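Local atomic coordinates of fat acid-binding protein (Eubacterium ventriosum, PDB entry 3NYI), a protein that binds a long-chain fatty acid, seen here as stearic acid, and belongs to the DegV family, whose members are generally taken to be lipid-binding proteins. Residues Val32-Glu37 / Leu61-Ser66; Ile92-Ser97 / Val121-Gln126; Arg163-Val168 / Gln222-Tyr227. All blocks are in the same frame, centred on the assembly; numbering follows the deposited sequence.

Contact 1: Val32-Glu37 / Leu61-Ser66. With STE (stearic acid), chain C.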
loop_
_atom_site.group_PDB
_atom_site.type_symbol
_atom_site.label_atom_id
_atom_site.label_comp_id
_atom_site.label_asym_id
_atom_site.label_seq_id
_atom_site.Cartn_x
_atom_site.Cartn_y
_atom_site.Cartn_z
ATOM N N VAL A 32 5.293 0.148 14.852
ATOM C CA VAL A 32 4.230 -0.625 15.477
ATOM C C VAL A 32 4.524 -0.825 16.969
ATOM O O VAL A 32 5.687 -0.878 17.371
ATOM C CB VAL A 32 4.036 -1.974 14.772
ATOM C CG1 VAL A 32 5.333 -2.773 14.771
ATOM C CG2 VAL A 32 2.925 -2.758 15.424
ATOM N N SER A 33 3.471 -0.889 17.784
ATOM C CA SER A 33 3.613 -1.159 19.214
ATOM C C SER A 33 2.601 -2.210 19.632
ATOM O O SER A 33 1.457 -2.190 19.189
ATOM C CB SER A 33 3.405 0.097 20.067
ATOM O OG SER A 33 3.429 -0.232 21.459
ATOM N N PHE A 34 3.030 -3.129 20.488
ATOM C CA PHE A 34 2.139 -4.160 20.999
ATOM C C PHE A 34 1.556 -3.817 22.362
ATOM O O PHE A 34 0.473 -4.279 22.710
ATOM C CB PHE A 34 2.859 -5.508 21.014
ATOM C CG PHE A 34 3.354 -5.910 19.666
ATOM C CD1 PHE A 34 2.473 -6.406 18.718
ATOM C CD2 PHE A 34 4.682 -5.727 19.315
ATOM C CE1 PHE A 34 2.912 -6.749 17.457
ATOM C CE2 PHE A 34 5.129 -6.066 18.053
ATOM C CZ PHE A 34 4.239 -6.576 17.118
ATOM N N ASP A 35 2.263 -2.992 23.125
ATOM C CA ASP A 35 1.797 -2.621 24.456
ATOM C C ASP A 35 1.354 -1.167 24.541
ATOM O O ASP A 35 0.855 -0.729 25.575
ATOM C CB ASP A 35 2.869 -2.910 25.517
ATOM C CG ASP A 35 4.169 -2.164 25.263
ATOM O OD1 ASP A 35 4.189 -1.225 24.432
ATOM O OD2 ASP A 35 5.179 -2.518 25.908
ATOM N N GLY A 36 1.538 -0.424 23.454
ATOM C CA GLY A 36 1.206 0.990 23.439
ATOM C C GLY A 36 2.257 1.887 24.071
ATOM O O GLY A 36 2.085 3.103 24.117
ATOM N N GLU A 37 3.346 1.293 24.557
ATOM C CA GLU A 37 4.433 2.061 25.160
ATOM C C GLU A 37 5.681 2.037 24.290
ATOM O O GLU A 37 6.204 3.080 23.902
ATOM C CB GLU A 37 4.767 1.518 26.557
ATOM C CG GLU A 37 3.657 1.726 27.560
ATOM C CD GLU A 37 3.256 3.189 27.678
ATOM O OE1 GLU A 37 4.097 4.004 28.116
ATOM O OE2 GLU A 37 2.104 3.523 27.328
ATOM N N LEU A 61 -4.889 -9.609 20.855
ATOM C CA LEU A 61 -3.867 -8.570 20.770
ATOM C C LEU A 61 -4.192 -7.601 19.631
ATOM O O LEU A 61 -4.253 -8.009 18.479
ATOM C CB LEU A 61 -2.508 -9.221 20.497
ATOM C CG LEU A 61 -1.220 -8.612 21.058
ATOM C CD1 LEU A 61 -0.067 -8.917 20.115
ATOM C CD2 LEU A 61 -1.337 -7.111 21.290
ATOM N N PHE A 62 -4.408 -6.330 19.953
ATOM C CA PHE A 62 -4.578 -5.305 18.921
ATOM C C PHE A 62 -3.425 -4.297 18.959
ATOM O O PHE A 62 -3.411 -3.384 19.797
ATOM C CB PHE A 62 -5.947 -4.615 19.047
ATOM C CG PHE A 62 -7.104 -5.540 18.794
ATOM C CD1 PHE A 62 -7.611 -5.703 17.513
ATOM C CD2 PHE A 62 -7.667 -6.273 19.831
ATOM C CE1 PHE A 62 -8.668 -6.569 17.271
ATOM C CE2 PHE A 62 -8.728 -7.138 19.599
ATOM C CZ PHE A 62 -9.231 -7.286 18.317
ATOM N N PRO A 63 -2.437 -4.476 18.065
ATOM C CA PRO A 63 -1.281 -3.571 18.050
ATOM C C PRO A 63 -1.670 -2.185 17.567
ATOM O O PRO A 63 -2.771 -2.009 17.029
ATOM C CB PRO A 63 -0.329 -4.220 17.042
ATOM C CG PRO A 63 -0.839 -5.634 16.852
ATOM C CD PRO A 63 -2.315 -5.538 17.053
ATOM N N LYS A 64 -0.771 -1.222 17.749
ATOM C CA LYS A 64 -0.994 0.132 17.260
ATOM C C LYS A 64 0.093 0.511 16.270
ATOM O O LYS A 64 1.232 0.080 16.402
ATOM C CB LYS A 64 -1.010 1.116 18.425
ATOM C CG LYS A 64 -2.166 0.870 19.380
ATOM C CD LYS A 64 -2.193 1.885 20.492
ATOM C CE LYS A 64 -3.577 1.956 21.111
ATOM N NZ LYS A 64 -4.618 2.373 20.117
ATOM N N THR A 65 -0.274 1.292 15.260
ATOM C CA THR A 65 0.713 1.824 14.327
ATOM C C THR A 65 0.960 3.271 14.684
ATOM O O THR A 65 0.148 3.913 15.360
ATOM C CB THR A 65 0.200 1.804 12.865
ATOM O OG1 THR A 65 -1.098 2.412 12.818
ATOM C CG2 THR A 65 0.102 0.389 12.346
ATOM N N SER A 66 2.068 3.798 14.186
ATOM C CA SER A 66 2.363 5.201 14.356
ATOM C C SER A 66 3.027 5.710 13.086
ATOM O O SER A 66 3.873 5.026 12.511
ATOM C CB SER A 66 3.286 5.381 15.569
ATOM O OG SER A 66 3.526 6.746 15.809
HETATM C C1 STE C . -0.550 5.377 11.122
HETATM O O1 STE C . -0.453 6.528 10.823
HETATM O O2 STE C . -0.662 5.078 12.275
HETATM C C2 STE C . -0.760 4.317 10.017
HETATM C C3 STE C . -2.262 3.955 9.887
HETATM C C4 STE C . -2.445 2.813 8.857
HETATM C C5 STE C . -3.939 2.599 8.520
HETATM C C6 STE C . -4.092 1.417 7.535
HETATM C C7 STE C . -5.585 1.111 7.257
HETATM C C8 STE C . -5.664 0.029 6.149
HETATM C C9 STE C . -7.130 -0.345 5.836
HETATM C C10 STE C . -7.139 -1.493 4.788
HETATM C C11 STE C . -6.832 -0.898 3.412
HETATM C C12 STE C . -5.714 -1.613 2.616
HETATM C C13 STE C . -5.482 -3.084 2.996
HETATM C C14 STE C . -5.388 -3.874 1.662
HETATM C C15 STE C . -4.766 -5.273 1.885
HETATM C C16 STE C . -5.038 -6.137 0.628
HETATM C C17 STE C . -3.920 -5.912 -0.412
HETATM C C18 STE C . -4.070 -6.888 -1.602
HETATM O O HOH W 1 -1.640 -2.371 21.667
#
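F34 meets L61 and P63 through CD1, which lies 3.8 Å from CD1 of L61 and 3.9 Å from CG of P63, both approached obliquely. The other L61 methyl, CD2, packs against the F34 carbonyl oxygen, and a water bridges that oxygen to F62 O. R54, from helix 48-57, makes a cation-pi contact with the F34 ring.

K64 works mainly through its backbone. Its O accepts from S33 N at 2.8 Å and its N gives to S33 O at the same length, so S33 and K64 form an antiparallel hydrogen-bonded pair. The lysine chain itself leads away from the other strand.

V32 sits one step along, in a non-hydrogen-bonded pair with T65. V32 CA lies 3.2 Å from K64 O, a CA-H...O contact, and CG2 lies alongside P63 CB, 3.9 Å off, with helix 274-280 packing on both residues. T65 OG1 donates to stearic acid O2 at 2.8 Å, and the same hydroxyl is hydrogen-bonded to H279 NE2 from that helix. This is a short antiparallel ladder at the end of a mixed sheet, and its strand 64-66 contributes to the carboxylate end of the DegV fatty-acid site.

Contact 2: Ile92-Ser97 / Val121-Gln126; sequences ITTLFS and VIDSKQ. With STE (stearic acid), chain C.
T94 and D123 form the polar centre of a contact between the loop after strand 87-91 and the C-terminal part of strand 119-123, its parallel neighbour, with the turn that follows. The D123 carboxylate is shared. OD1 accepts from T94 N at 3.1 Å and, through the opposite face of its plane, from K125 N, which closes an Asx turn; OD2 takes the T94 hydroxyl at 3.0 Å. An alanine here would probably leave T94 N and T94 OG1 without their acceptor and open the turn at K125.

Beside this, T93 N donates to Q126 O at 2.9 Å, and I92 CG1 lies 3.5 Å from that oxygen. Loops at the C-terminal ends of parallel strands are a familiar place for ligand sites in alpha/beta folds, and here F96 and S97 of the loop meet the fatty acid. S97 OG donates to stearic acid O1 at 2.6 Å. The F96 ring is packed on both faces, by T93 CG2 on one and by stearic acid C7 on the other, neither over the ring centre. T93 OG1 accepts from L95 N in an ST turn and also bonds G202 O, while a water links it to D123 OD2.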
loop_
_atom_site.group_PDB
_atom_site.type_symbol
_atom_site.label_atom_id
_atom_site.label_comp_id
_atom_site.label_asym_id
_atom_site.label_seq_id
_atom_site.Cartn_x
_atom_site.Cartn_y
_atom_site.Cartn_z
ATOM N N ILE A 92 1.455 6.838 2.126
ATOM C CA ILE A 92 0.140 6.221 2.202
ATOM C C ILE A 92 -0.927 7.327 2.105
ATOM O O ILE A 92 -0.657 8.492 2.436
ATOM C CB ILE A 92 0.017 5.441 3.537
ATOM C CG1 ILE A 92 -1.207 4.508 3.538
ATOM C CG2 ILE A 92 -0.014 6.424 4.740
ATOM C CD1 ILE A 92 -1.289 3.590 4.804
ATOM N N THR A 93 -2.130 6.974 1.650
ATOM C CA THR A 93 -3.241 7.932 1.581
ATOM C C THR A 93 -3.423 8.760 2.857
ATOM O O THR A 93 -3.375 8.235 3.967
ATOM C CB THR A 93 -4.588 7.243 1.249
ATOM O OG1 THR A 93 -5.648 8.203 1.342
ATOM C CG2 THR A 93 -4.866 6.100 2.207
ATOM N N THR A 94 -3.638 10.064 2.688
ATOM C CA THR A 94 -3.832 10.962 3.823
ATOM C C THR A 94 -5.078 10.607 4.604
ATOM O O THR A 94 -5.234 11.032 5.742
ATOM C CB THR A 94 -4.008 12.424 3.378
ATOM O OG1 THR A 94 -4.977 12.474 2.323
ATOM C CG2 THR A 94 -2.713 12.988 2.885
ATOM N N LEU A 95 -5.987 9.864 3.980
ATOM C CA LEU A 95 -7.208 9.442 4.675
ATOM C C LEU A 95 -6.978 8.323 5.695
ATOM O O LEU A 95 -7.863 8.066 6.506
ATOM C CB LEU A 95 -8.319 9.051 3.670
ATOM C CG LEU A 95 -8.753 10.208 2.760
ATOM C CD1 LEU A 95 -9.781 9.766 1.693
ATOM C CD2 LEU A 95 -9.304 11.354 3.594
ATOM N N PHE A 96 -5.814 7.655 5.656
ATOM C CA PHE A 96 -5.498 6.606 6.634
ATOM C C PHE A 96 -4.488 7.075 7.687
ATOM O O PHE A 96 -4.411 6.501 8.762
ATOM C CB PHE A 96 -4.874 5.352 5.994
ATOM C CG PHE A 96 -5.811 4.558 5.113
ATOM C CD1 PHE A 96 -7.172 4.807 5.106
ATOM C CD2 PHE A 96 -5.315 3.516 4.328
ATOM C CE1 PHE A 96 -8.030 4.063 4.280
ATOM C CE2 PHE A 96 -6.159 2.772 3.517
ATOM C CZ PHE A 96 -7.517 3.051 3.494
ATOM N N SER A 97 -3.659 8.055 7.347
ATOM C CA SER A 97 -2.489 8.329 8.181
ATOM C C SER A 97 -2.020 9.754 8.016
ATOM O O SER A 97 -2.194 10.345 6.959
ATOM C CB SER A 97 -1.345 7.382 7.781
ATOM O OG SER A 97 -0.149 7.691 8.463
ATOM N N VAL A 121 6.583 15.997 -2.504
ATOM C CA VAL A 121 5.913 15.039 -1.616
ATOM C C VAL A 121 4.552 14.721 -2.218
ATOM O O VAL A 121 3.782 15.624 -2.538
ATOM C CB VAL A 121 5.747 15.592 -0.181
ATOM C CG1 VAL A 121 4.961 14.606 0.702
ATOM C CG2 VAL A 121 7.113 15.882 0.432
ATOM N N ILE A 122 4.277 13.433 -2.394
ATOM C CA ILE A 122 3.041 12.997 -3.018
ATOM C C ILE A 122 2.184 12.139 -2.092
ATOM O O ILE A 122 2.626 11.090 -1.614
ATOM C CB ILE A 122 3.331 12.180 -4.296
ATOM C CG1 ILE A 122 4.093 13.032 -5.325
ATOM C CG2 ILE A 122 2.031 11.590 -4.871
ATOM C CD1 ILE A 122 4.701 12.214 -6.442
ATOM N N ASP A 123 0.959 12.595 -1.848
ATOM C CA ASP A 123 -0.096 11.755 -1.264
ATOM C C ASP A 123 -0.510 10.728 -2.319
ATOM O O ASP A 123 -1.254 11.041 -3.251
ATOM C CB ASP A 123 -1.297 12.642 -0.895
ATOM C CG ASP A 123 -2.523 11.843 -0.427
ATOM O OD1 ASP A 123 -2.420 10.628 -0.147
ATOM O OD2 ASP A 123 -3.613 12.453 -0.347
ATOM N N SER A 124 -0.022 9.502 -2.197
ATOM C CA SER A 124 -0.283 8.500 -3.232
ATOM C C SER A 124 -1.771 8.193 -3.432
ATOM O O SER A 124 -2.167 7.745 -4.508
ATOM C CB SER A 124 0.454 7.190 -2.917
ATOM O OG SER A 124 -0.227 6.430 -1.930
ATOM N N LYS A 125 -2.569 8.434 -2.390
ATOM C CA LYS A 125 -3.974 8.029 -2.310
ATOM C C LYS A 125 -4.134 6.511 -2.335
ATOM O O LYS A 125 -5.235 6.003 -2.540
ATOM C CB LYS A 125 -4.827 8.670 -3.436
ATOM C CG LYS A 125 -4.671 10.185 -3.514
ATOM C CD LYS A 125 -5.656 10.829 -4.488
ATOM C CE LYS A 125 -7.086 10.737 -3.969
ATOM N NZ LYS A 125 -8.057 11.481 -4.841
ATOM N N GLN A 126 -3.038 5.793 -2.118
ATOM C CA GLN A 126 -3.063 4.333 -2.125
ATOM C C GLN A 126 -2.538 3.753 -0.804
ATOM O O GLN A 126 -2.302 4.474 0.179
ATOM C CB GLN A 126 -2.165 3.813 -3.253
ATOM C CG GLN A 126 -2.273 4.583 -4.568
ATOM C CD GLN A 126 -3.695 4.615 -5.151
ATOM O OE1 GLN A 126 -4.463 3.668 -5.009
ATOM N NE2 GLN A 126 -4.035 5.722 -5.823
HETATM C C1 STE C . -0.550 5.377 11.122
HETATM O O1 STE C . -0.453 6.528 10.823
HETATM O O2 STE C . -0.662 5.078 12.275
HETATM C C2 STE C . -0.760 4.317 10.017
HETATM C C3 STE C . -2.262 3.955 9.887
HETATM C C4 STE C . -2.445 2.813 8.857
HETATM C C5 STE C . -3.939 2.599 8.520
HETATM C C6 STE C . -4.092 1.417 7.535
HETATM C C7 STE C . -5.585 1.111 7.257
HETATM C C8 STE C . -5.664 0.029 6.149
HETATM C C9 STE C . -7.130 -0.345 5.836
HETATM C C10 STE C . -7.139 -1.493 4.788
HETATM C C11 STE C . -6.832 -0.898 3.412
HETATM C C12 STE C . -5.714 -1.613 2.616
HETATM C C13 STE C . -5.482 -3.084 2.996
HETATM C C14 STE C . -5.388 -3.874 1.662
HETATM C C15 STE C . -4.766 -5.273 1.885
HETATM C C16 STE C . -5.038 -6.137 0.628
HETATM C C17 STE C . -3.920 -5.912 -0.412
HETATM C C18 STE C . -4.070 -6.888 -1.602
HETATM O O HOH W 2 -5.955 10.443 -0.249
#

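Contact 3: Arg163-Val168 / Gln222-Tyr227; sequences RIFFTV and QVAKKY. With STE (stearic acid), chain C.
F165 packs its ring against helix 213-231 on the far side of strand 163-167 from the fatty acid. A224 lies over one face, with CA 3.7 Å from the ring centroid and 11° off its normal, a CH-pi contact. Around it the fit is close: A224 CB is 3.4 Å from F165 CD2, V223 CG1 is 3.5 Å from CD1 of the same ring, and Y227 CB is 3.6 Å from its CZ. Strand and helix run nearly antiparallel, at 162°, with their axes 8.7 Å apart at closest approach.

The R163-Y227 end is less enclosed, both residues being partly exposed. R163 CG sits over the tyrosine face, 3.6 Å from the centroid. The chain bends at chi2, and the guanidinium has Y227 CE1 over one face, the guanidinium and ring planes 38° apart. The polar tips find partners elsewhere: R163 NH1 bonds A160 O and Y227 OH bonds S161 O. Further round the helix, K225 starts out away from the strand and forms a salt bridge with D229.

On the other side of the strand, I164 and F166 touch the stearic tail, C14 lying over the centre of the F166 ring. The strand therefore separates two apolar layers. Its helix side is held by CH-pi and aliphatic packing and by the R163 guanidinium lying against the Y227 ring, with R163 NH1 and Y227 OH each bonded to a backbone carbonyl, whereas the ligand side offers hydrocarbon to hydrocarbon.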
loop_
_atom_site.group_PDB
_atom_site.type_symbol
_atom_site.label_atom_id
_atom_site.label_comp_id
_atom_site.label_asym_id
_atom_site.label_seq_id
_atom_site.Cartn_x
_atom_site.Cartn_y
_atom_site.Cartn_z
ATOM N N ARG A 163 -6.962 0.395 -8.022
ATOM C CA ARG A 163 -7.953 -0.259 -7.156
ATOM C C ARG A 163 -7.299 -1.368 -6.351
ATOM O O ARG A 163 -6.439 -2.080 -6.866
ATOM C CB ARG A 163 -9.063 -0.930 -7.972
ATOM C CG ARG A 163 -9.967 -0.015 -8.789
ATOM C CD ARG A 163 -10.821 0.862 -7.869
ATOM N NE ARG A 163 -11.794 1.621 -8.653
ATOM C CZ ARG A 163 -11.532 2.766 -9.259
ATOM N NH1 ARG A 163 -10.319 3.306 -9.162
ATOM N NH2 ARG A 163 -12.484 3.374 -9.960
ATOM N N ILE A 164 -7.747 -1.561 -5.112
ATOM C CA ILE A 164 -7.470 -2.813 -4.427
ATOM C C ILE A 164 -8.785 -3.528 -4.225
ATOM O O ILE A 164 -9.768 -2.916 -3.805
ATOM C CB ILE A 164 -6.832 -2.633 -3.010
ATOM C CG1 ILE A 164 -5.632 -1.696 -3.048
ATOM C CG2 ILE A 164 -6.419 -4.010 -2.465
ATOM C CD1 ILE A 164 -4.970 -1.470 -1.654
ATOM N N PHE A 165 -8.797 -4.824 -4.503
ATOM C CA PHE A 165 -9.951 -5.666 -4.237
ATOM C C PHE A 165 -9.498 -6.745 -3.272
ATOM O O PHE A 165 -8.573 -7.490 -3.570
ATOM C CB PHE A 165 -10.429 -6.311 -5.547
ATOM C CG PHE A 165 -10.795 -5.316 -6.603
ATOM C CD1 PHE A 165 -11.998 -4.631 -6.527
ATOM C CD2 PHE A 165 -9.926 -5.038 -7.657
ATOM C CE1 PHE A 165 -12.347 -3.683 -7.500
ATOM C CE2 PHE A 165 -10.267 -4.100 -8.628
ATOM C CZ PHE A 165 -11.484 -3.421 -8.544
ATOM N N PHE A 166 -10.123 -6.829 -2.107
ATOM C CA PHE A 166 -9.585 -7.730 -1.090
ATOM C C PHE A 166 -10.589 -8.158 -0.057
ATOM O O PHE A 166 -11.710 -7.633 -0.001
ATOM C CB PHE A 166 -8.345 -7.126 -0.414
ATOM C CG PHE A 166 -8.618 -5.912 0.450
ATOM C CD1 PHE A 166 -8.524 -6.004 1.840
ATOM C CD2 PHE A 166 -8.912 -4.673 -0.120
ATOM C CE1 PHE A 166 -8.740 -4.893 2.662
ATOM C CE2 PHE A 166 -9.130 -3.549 0.696
ATOM C CZ PHE A 166 -9.031 -3.661 2.093
ATOM N N THR A 167 -10.179 -9.126 0.759
ATOM C CA THR A 167 -10.982 -9.534 1.894
ATOM C C THR A 167 -10.084 -9.696 3.123
ATOM O O THR A 167 -8.861 -9.664 3.009
ATOM C CB THR A 167 -11.777 -10.822 1.583
ATOM O OG1 THR A 167 -12.773 -11.028 2.593
ATOM C CG2 THR A 167 -10.850 -12.040 1.492
ATOM N N VAL A 168 -10.698 -9.822 4.295
ATOM C CA VAL A 168 -9.956 -9.962 5.549
ATOM C C VAL A 168 -10.627 -11.026 6.418
ATOM O O VAL A 168 -11.684 -11.524 6.062
ATOM C CB VAL A 168 -9.903 -8.635 6.301
ATOM C CG1 VAL A 168 -9.103 -7.599 5.480
ATOM C CG2 VAL A 168 -11.325 -8.127 6.588
ATOM N N GLN A 222 -14.482 -11.673 -8.725
ATOM C CA GLN A 222 -15.588 -11.242 -9.573
ATOM C C GLN A 222 -15.725 -9.722 -9.579
ATOM O O GLN A 222 -15.998 -9.121 -10.619
ATOM C CB GLN A 222 -16.896 -11.935 -9.182
ATOM C CG GLN A 222 -16.932 -13.383 -9.618
ATOM C CD GLN A 222 -16.569 -13.554 -11.092
ATOM O OE1 GLN A 222 -17.202 -12.969 -11.977
ATOM N NE2 GLN A 222 -15.541 -14.352 -11.358
ATOM N N VAL A 223 -15.513 -9.089 -8.427
ATOM C CA VAL A 223 -15.548 -7.636 -8.377
ATOM C C VAL A 223 -14.400 -7.019 -9.200
ATOM O O VAL A 223 -14.577 -6.007 -9.894
ATOM C CB VAL A 223 -15.474 -7.115 -6.920
ATOM C CG1 VAL A 223 -15.313 -5.623 -6.927
ATOM C CG2 VAL A 223 -16.734 -7.502 -6.164
ATOM N N ALA A 224 -13.217 -7.617 -9.127
ATOM C CA ALA A 224 -12.095 -7.083 -9.896
ATOM C C ALA A 224 -12.376 -7.267 -11.390
ATOM O O ALA A 224 -12.077 -6.393 -12.196
ATOM C CB ALA A 224 -10.814 -7.777 -9.532
ATOM N N LYS A 225 -12.939 -8.415 -11.740
ATOM C CA LYS A 225 -13.159 -8.758 -13.148
ATOM C C LYS A 225 -14.097 -7.757 -13.816
ATOM O O LYS A 225 -13.846 -7.309 -14.939
ATOM C CB LYS A 225 -13.692 -10.171 -13.295
ATOM C CG LYS A 225 -13.942 -10.563 -14.773
ATOM C CD LYS A 225 -14.416 -12.006 -14.913
ATOM C CE LYS A 225 -14.929 -12.287 -16.342
ATOM N NZ LYS A 225 -14.004 -11.733 -17.376
ATOM N N LYS A 226 -15.159 -7.396 -13.103
ATOM C CA LYS A 226 -16.096 -6.382 -13.559
ATOM C C LYS A 226 -15.405 -5.041 -13.826
ATOM O O LYS A 226 -15.633 -4.403 -14.845
ATOM C CB LYS A 226 -17.218 -6.216 -12.528
ATOM C CG LYS A 226 -18.197 -5.098 -12.841
ATOM C CD LYS A 226 -19.244 -4.952 -11.732
ATOM C CE LYS A 226 -20.285 -3.896 -12.090
ATOM N NZ LYS A 226 -21.007 -4.263 -13.340
ATOM N N TYR A 227 -14.557 -4.603 -12.902
ATOM C CA TYR A 227 -13.842 -3.359 -13.089
ATOM C C TYR A 227 -12.869 -3.424 -14.274
ATOM O O TYR A 227 -12.793 -2.495 -15.090
ATOM C CB TYR A 227 -13.067 -3.012 -11.802
ATOM C CG TYR A 227 -12.223 -1.777 -11.935
ATOM C CD1 TYR A 227 -12.805 -0.514 -11.879
ATOM C CD2 TYR A 227 -10.842 -1.864 -12.112
ATOM C CE1 TYR A 227 -12.039 0.638 -12.002
ATOM C CE2 TYR A 227 -10.052 -0.702 -12.223
ATOM C CZ TYR A 227 -10.665 0.540 -12.171
ATOM O OH TYR A 227 -9.916 1.700 -12.272
HETATM C C1 STE C . -0.550 5.377 11.122
HETATM O O1 STE C . -0.453 6.528 10.823
HETATM O O2 STE C . -0.662 5.078 12.275
HETATM C C2 STE C . -0.760 4.317 10.017
HETATM C C3 STE C . -2.262 3.955 9.887
HETATM C C4 STE C . -2.445 2.813 8.857
HETATM C C5 STE C . -3.939 2.599 8.520
HETATM C C6 STE C . -4.092 1.417 7.535
HETATM C C7 STE C . -5.585 1.111 7.257
HETATM C C8 STE C . -5.664 0.029 6.149
HETATM C C9 STE C . -7.130 -0.345 5.836
HETATM C C10 STE C . -7.139 -1.493 4.788
HETATM C C11 STE C . -6.832 -0.898 3.412
HETATM C C12 STE C . -5.714 -1.613 2.616
HETATM C C13 STE C . -5.482 -3.084 2.996
HETATM C C14 STE C . -5.388 -3.874 1.662
HETATM C C15 STE C . -4.766 -5.273 1.885
HETATM C C16 STE C . -5.038 -6.137 0.628
HETATM C C17 STE C . -3.920 -5.912 -0.412
HETATM C C18 STE C . -4.070 -6.888 -1.602
#

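Along the chain the three contacts come in series, none enclosing or crossing another. Contact 1 closes first, over a 23-residue connection that includes helix 48-57. Contact 2 follows, spanning helix 99-113 between two parallel strands of the same sheet; its centre lies about 21 Å from that of contact 1. Contact 3 closes the longest loop, 53 residues including strands 194-200 and 203-210, and belongs to the second mixed sheet. No two of them touch, yet stearic acid meets all three: its carboxylate lies between contacts 1 and 2, and its tail runs past the 92-97 loop to strand 163-167, so the ligand spans the two sheets.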